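Local coordinates for agglutinin (PDB 3DZW), which binds mannose-containing sugars such as alpha-1,3-linked mannobiose as a monocot mannose-binding lectin of daffodil, at the interface of chains A and B. Sequence-based numbering; all coordinates share one arbitrary frame. Chains: chain A/B, Agglutinin.

Contact 1: the interface of chains A and B. Residues chain A 99-104; chain B 77, 94-96.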
loop_
_atom_site.group_PDB
_atom_site.type_symbol
_atom_site.label_atom_id
_atom_site.label_comp_id
_atom_site.label_asym_id
_atom_site.label_seq_id
_atom_site.Cartn_x
_atom_site.Cartn_y
_atom_site.Cartn_z
ATOM N N THR A 99 -20.219 11.949 -10.922
ATOM C CA THR A 99 -19.116 11.850 -11.889
ATOM C C THR A 99 -17.923 12.755 -11.471
ATOM O O THR A 99 -17.936 13.343 -10.382
ATOM C CB THR A 99 -19.591 12.204 -13.316
ATOM O OG1 THR A 99 -18.553 11.920 -14.259
ATOM C CG2 THR A 99 -19.989 13.681 -13.409
ATOM N N ALA A 100 -16.898 12.849 -12.332
ATOM C CA ALA A 100 -15.705 13.687 -12.041
ATOM C C ALA A 100 -16.087 15.175 -12.112
ATOM O O ALA A 100 -16.648 15.626 -13.111
ATOM C CB ALA A 100 -14.587 13.377 -12.993
ATOM N N ARG A 101 -15.770 15.920 -11.050
ATOM C CA ARG A 101 -16.105 17.353 -10.956
ATOM C C ARG A 101 -14.941 18.274 -11.357
ATOM O O ARG A 101 -15.163 19.378 -11.874
ATOM C CB ARG A 101 -16.545 17.677 -9.532
ATOM C CG ARG A 101 -17.646 16.758 -9.016
ATOM C CD ARG A 101 -18.031 17.068 -7.605
ATOM N NE ARG A 101 -18.694 18.372 -7.473
ATOM C CZ ARG A 101 -20.014 18.583 -7.632
ATOM N NH1 ARG A 101 -20.505 19.810 -7.483
ATOM N NH2 ARG A 101 -20.851 17.575 -7.945
ATOM N N TRP A 102 -13.708 17.816 -11.114
ATOM C CA TRP A 102 -12.510 18.583 -11.419
ATOM C C TRP A 102 -11.315 17.660 -11.482
ATOM O O TRP A 102 -11.333 16.598 -10.885
ATOM C CB TRP A 102 -12.305 19.661 -10.333
ATOM C CG TRP A 102 -10.979 20.405 -10.387
ATOM C CD1 TRP A 102 -10.714 21.556 -11.057
ATOM C CD2 TRP A 102 -9.755 20.031 -9.730
ATOM N NE1 TRP A 102 -9.403 21.927 -10.864
ATOM C CE2 TRP A 102 -8.794 21.005 -10.054
ATOM C CE3 TRP A 102 -9.384 18.966 -8.903
ATOM C CZ2 TRP A 102 -7.475 20.949 -9.578
ATOM C CZ3 TRP A 102 -8.067 18.910 -8.428
ATOM C CH2 TRP A 102 -7.136 19.895 -8.769
ATOM N N ALA A 103 -10.275 18.064 -12.224
ATOM C CA ALA A 103 -9.044 17.266 -12.343
ATOM C C ALA A 103 -7.841 18.121 -12.747
ATOM O O ALA A 103 -7.992 19.160 -13.407
ATOM C CB ALA A 103 -9.236 16.134 -13.339
ATOM N N THR A 104 -6.642 17.680 -12.342
ATOM C CA THR A 104 -5.389 18.378 -12.690
ATOM C C THR A 104 -5.023 18.207 -14.179
ATOM O O THR A 104 -4.261 19.019 -14.737
ATOM C CB THR A 104 -4.204 17.892 -11.834
ATOM O OG1 THR A 104 -4.136 16.467 -11.883
ATOM C CG2 THR A 104 -4.353 18.339 -10.372
ATOM N N THR B 77 -15.561 24.050 -7.145
ATOM C CA THR B 77 -16.532 22.958 -7.330
ATOM C C THR B 77 -17.496 22.819 -6.136
ATOM O O THR B 77 -18.000 21.718 -5.852
ATOM C CB THR B 77 -15.811 21.601 -7.593
ATOM O OG1 THR B 77 -14.892 21.320 -6.522
ATOM C CG2 THR B 77 -15.056 21.651 -8.894
ATOM N N VAL B 94 -5.072 13.697 -10.693
ATOM C CA VAL B 94 -5.628 14.014 -9.367
ATOM C C VAL B 94 -7.063 14.460 -9.689
ATOM O O VAL B 94 -7.259 15.463 -10.395
ATOM C CB VAL B 94 -4.853 15.079 -8.636
ATOM C CG1 VAL B 94 -5.532 15.419 -7.318
ATOM C CG2 VAL B 94 -3.402 14.620 -8.392
ATOM N N VAL B 95 -8.056 13.706 -9.184
ATOM C CA VAL B 95 -9.466 13.943 -9.512
ATOM C C VAL B 95 -10.443 13.986 -8.326
ATOM O O VAL B 95 -10.322 13.209 -7.383
ATOM C CB VAL B 95 -9.969 12.802 -10.471
ATOM C CG1 VAL B 95 -11.361 13.101 -11.011
ATOM C CG2 VAL B 95 -9.003 12.591 -11.618
ATOM N N ILE B 96 -11.425 14.899 -8.402
ATOM C CA ILE B 96 -12.481 15.006 -7.395
ATOM C C ILE B 96 -13.736 14.309 -7.926
ATOM O O ILE B 96 -14.210 14.637 -9.039
ATOM C CB ILE B 96 -12.855 16.448 -7.078
ATOM C CG1 ILE B 96 -11.689 17.184 -6.429
ATOM C CG2 ILE B 96 -14.065 16.486 -6.135
ATOM C CD1 ILE B 96 -11.959 18.660 -6.199
#
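A:Trp102 lays one rim of its indole against the tip of B:Ile96, where strand 100-103 of one monocot mannose-binding lectin subunit runs antiparallel to strand 94-98 of the other in the C-terminal strand exchange typical of this family. CG is anti to the backbone N (chi1 171°), and the ring turn at chi2 (91°) brings the CE3 edge of the benzo ring to B:Ile96; CE3 lies 3.7 Å from CD1 of B:Ile96, and the two side chains cross obliquely. The CB of the same tryptophan is met by the methyl CG2 of the loop residue B:Thr77, 3.7 Å away. Backbone bonds hold the register: A:Arg101 N donates to B:Ile96 O (2.9 Å), and B:Ile96 N returns a bond to A:Trp102 O (3.0 Å). Just past the end of the strand, A:Thr104 N donates to B:Val94 O. A:Thr104 closes this end with its side chain as well: its hydroxyl OG1 sits between the backbone N and the carbonyl carbon (chi1 51°) and accepts from B:Val94 N at 3.2 Å, while its methyl CG2 rests 3.7 Å from B:Val94 CB. On the other side of the paired strands from the indole, B:Val95 spreads its two branches, CG1 toward the methyl of A:Ala100 at 3.8 Å and CG2 toward that of A:Ala103.

Contact 2: the interface of chains A and B. Residues chain A 5, 83-85, 97-98, 100; chain B 85, 87, 89, 95, 97.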
loop_
_atom_site.group_PDB
_atom_site.type_symbol
_atom_site.label_atom_id
_atom_site.label_comp_id
_atom_site.label_asym_id
_atom_site.label_seq_id
_atom_site.Cartn_x
_atom_site.Cartn_y
_atom_site.Cartn_z
ATOM N N TYR A 5 -11.924 1.383 -10.993
ATOM C CA TYR A 5 -12.284 2.540 -11.849
ATOM C C TYR A 5 -13.298 2.186 -12.912
ATOM O O TYR A 5 -13.374 1.031 -13.341
ATOM C CB TYR A 5 -11.022 3.128 -12.515
ATOM C CG TYR A 5 -10.032 3.761 -11.548
ATOM C CD1 TYR A 5 -9.030 3.008 -10.950
ATOM C CD2 TYR A 5 -10.098 5.122 -11.249
ATOM C CE1 TYR A 5 -8.112 3.601 -10.056
ATOM C CE2 TYR A 5 -9.192 5.719 -10.357
ATOM C CZ TYR A 5 -8.206 4.956 -9.773
ATOM O OH TYR A 5 -7.316 5.545 -8.902
ATOM N N ASN A 83 -17.102 9.516 -15.684
ATOM C CA ASN A 83 -16.061 8.815 -14.926
ATOM C C ASN A 83 -16.483 8.617 -13.483
ATOM O O ASN A 83 -16.859 9.577 -12.801
ATOM C CB ASN A 83 -14.746 9.594 -15.009
ATOM C CG ASN A 83 -14.171 9.638 -16.445
ATOM O OD1 ASN A 83 -13.807 8.610 -17.012
ATOM N ND2 ASN A 83 -14.057 10.831 -16.996
ATOM N N TYR A 84 -16.415 7.361 -13.018
ATOM C CA TYR A 84 -16.818 6.982 -11.664
ATOM C C TYR A 84 -15.777 6.106 -10.997
ATOM O O TYR A 84 -14.881 5.587 -11.657
ATOM C CB TYR A 84 -18.127 6.194 -11.705
ATOM C CG TYR A 84 -19.318 6.908 -12.325
ATOM C CD1 TYR A 84 -19.495 6.945 -13.707
ATOM C CD2 TYR A 84 -20.298 7.493 -11.527
ATOM C CE1 TYR A 84 -20.607 7.593 -14.280
ATOM C CE2 TYR A 84 -21.409 8.138 -12.098
ATOM C CZ TYR A 84 -21.548 8.176 -13.468
ATOM O OH TYR A 84 -22.644 8.806 -14.029
ATOM N N VAL A 85 -15.913 5.933 -9.670
ATOM C CA VAL A 85 -15.023 5.065 -8.892
ATOM C C VAL A 85 -15.788 4.273 -7.828
ATOM O O VAL A 85 -16.708 4.791 -7.218
ATOM C CB VAL A 85 -13.858 5.848 -8.165
ATOM C CG1 VAL A 85 -12.859 6.419 -9.177
ATOM C CG2 VAL A 85 -14.407 6.943 -7.231
ATOM N N TYR A 97 -18.701 6.692 -6.201
ATOM C CA TYR A 97 -18.687 8.167 -6.328
ATOM C C TYR A 97 -18.593 8.585 -7.787
ATOM O O TYR A 97 -17.957 7.907 -8.587
ATOM C CB TYR A 97 -17.495 8.787 -5.614
ATOM C CG TYR A 97 -17.415 8.629 -4.110
ATOM C CD1 TYR A 97 -16.708 7.573 -3.541
ATOM C CD2 TYR A 97 -17.992 9.570 -3.257
ATOM C CE1 TYR A 97 -16.605 7.432 -2.156
ATOM C CE2 TYR A 97 -17.895 9.443 -1.871
ATOM C CZ TYR A 97 -17.199 8.373 -1.325
ATOM O OH TYR A 97 -17.099 8.247 0.055
ATOM N N GLY A 98 -19.201 9.724 -8.130
ATOM C CA GLY A 98 -19.135 10.251 -9.504
ATOM C C GLY A 98 -20.280 11.225 -9.795
ATOM O O GLY A 98 -21.205 11.310 -9.013
ATOM N N ALA A 100 -16.898 12.849 -12.332
ATOM C CA ALA A 100 -15.705 13.687 -12.041
ATOM C C ALA A 100 -16.087 15.175 -12.112
ATOM O O ALA A 100 -16.648 15.626 -13.111
ATOM C CB ALA A 100 -14.587 13.377 -12.993
ATOM N N VAL B 85 -14.652 12.645 -2.707
ATOM C CA VAL B 85 -13.283 12.139 -2.570
ATOM C C VAL B 85 -12.326 12.815 -3.557
ATOM O O VAL B 85 -12.694 13.080 -4.688
ATOM C CB VAL B 85 -13.165 10.577 -2.778
ATOM C CG1 VAL B 85 -13.848 9.814 -1.638
ATOM C CG2 VAL B 85 -13.707 10.145 -4.154
ATOM N N VAL B 87 -8.836 12.008 -5.214
ATOM C CA VAL B 87 -7.973 10.850 -5.425
ATOM C C VAL B 87 -6.721 11.080 -6.265
ATOM O O VAL B 87 -6.803 11.637 -7.349
ATOM C CB VAL B 87 -8.785 9.717 -6.163
ATOM C CG1 VAL B 87 -7.942 8.443 -6.326
ATOM C CG2 VAL B 87 -10.098 9.407 -5.439
ATOM N N GLN B 89 -4.628 9.278 -8.408
ATOM C CA GLN B 89 -4.803 8.015 -9.165
ATOM C C GLN B 89 -3.530 7.329 -9.682
ATOM O O GLN B 89 -2.480 7.947 -9.829
ATOM C CB GLN B 89 -5.763 8.277 -10.356
ATOM C CG GLN B 89 -7.132 8.844 -9.914
ATOM C CD GLN B 89 -8.124 9.051 -11.060
ATOM O OE1 GLN B 89 -9.309 9.308 -10.820
ATOM N NE2 GLN B 89 -7.654 8.922 -12.296
ATOM N N VAL B 95 -8.056 13.706 -9.184
ATOM C CA VAL B 95 -9.466 13.943 -9.512
ATOM C C VAL B 95 -10.443 13.986 -8.326
ATOM O O VAL B 95 -10.322 13.209 -7.383
ATOM C CB VAL B 95 -9.969 12.802 -10.471
ATOM C CG1 VAL B 95 -11.361 13.101 -11.011
ATOM C CG2 VAL B 95 -9.003 12.591 -11.618
ATOM N N TYR B 97 -14.271 13.349 -7.151
ATOM C CA TYR B 97 -15.502 12.614 -7.517
ATOM C C TYR B 97 -16.576 12.791 -6.454
ATOM O O TYR B 97 -16.268 12.895 -5.272
ATOM C CB TYR B 97 -15.254 11.119 -7.648
ATOM C CG TYR B 97 -14.310 10.654 -8.736
ATOM C CD1 TYR B 97 -12.958 10.458 -8.473
ATOM C CD2 TYR B 97 -14.781 10.350 -10.014
ATOM C CE1 TYR B 97 -12.083 10.005 -9.462
ATOM C CE2 TYR B 97 -13.919 9.894 -11.012
ATOM C CZ TYR B 97 -12.570 9.722 -10.730
ATOM O OH TYR B 97 -11.712 9.265 -11.722
HETATM O O HOH W 1 -12.936 6.960 -13.171
#
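The phenol oxygen OH of B:Tyr97 donates to the side-chain carbonyl OE1 of B:Gln89 at 2.6 Å, with the donor in the amide plane, and also meets a water 3.0 Å away. That water lies 2.8 Å from A:Tyr84 O, so it bridges the two subunits beside an otherwise apolar contact of the mannose-binding lectin dimer. B:Tyr97 and B:Gln89 belong to a mannose pocket of their own chain, so pocket residues also build this part of the interface. The B:Tyr97 ring is clasped on both faces: CG1 of its own-chain neighbour B:Val95 lies over one, and CG1 of A:Val85 over the other, 3.8 Å from the ring centroid in a CH-pi contact. Both methyls are offset toward the rim. The first torsion of A:Val85, with CG1 anti to the carbonyl carbon (chi1 -68°), turns CG1 onto the ring and leaves CG2 4.0 Å from ring atoms CG and CD1 of B:Tyr97; the two side chains cross at about a right angle. At the ring edge, in plane, stands the backbone carbonyl O of A:Asn83, 3.5 Å from CE2. The two-fold repeats the valine contact in reverse, with CG1 of B:Val85 over a face of A:Tyr97; between these pairs A:Tyr97 and B:Tyr97 meet CB to CB at 3.8 Å. Farther out, A:Tyr5 sets the CE2 edge and OH tip of its ring against the extended chain of B:Gln89, ring and amide planes turned 70° apart. No hydrogen bond is made here: CE2 of A:Tyr5 lies 3.6 Å from the amide carbon CD of B:Gln89, and the A:Tyr5 OH packs against the methylenes CB and CG of B:Gln89.

The C-alpha centres of contact 1 and contact 2 lie about 7 Å apart, and A:Ala100 and B:Val95 belong to both, B:Val95 joining the patches through its side chain. Strands 100-103 of chain A and 94-98 of chain B also run through the two: the strand pairing of contact 1 continues into contact 2, where A:Ala100 bridges B:Tyr97 antiparallel and side-chain packing dominates. Two-fold symmetry repeats each with chains exchanged. The result is an intimate dimer within the deposited tetramer, in which strand exchange is likely coupled to the placing of sugar-pocket residues.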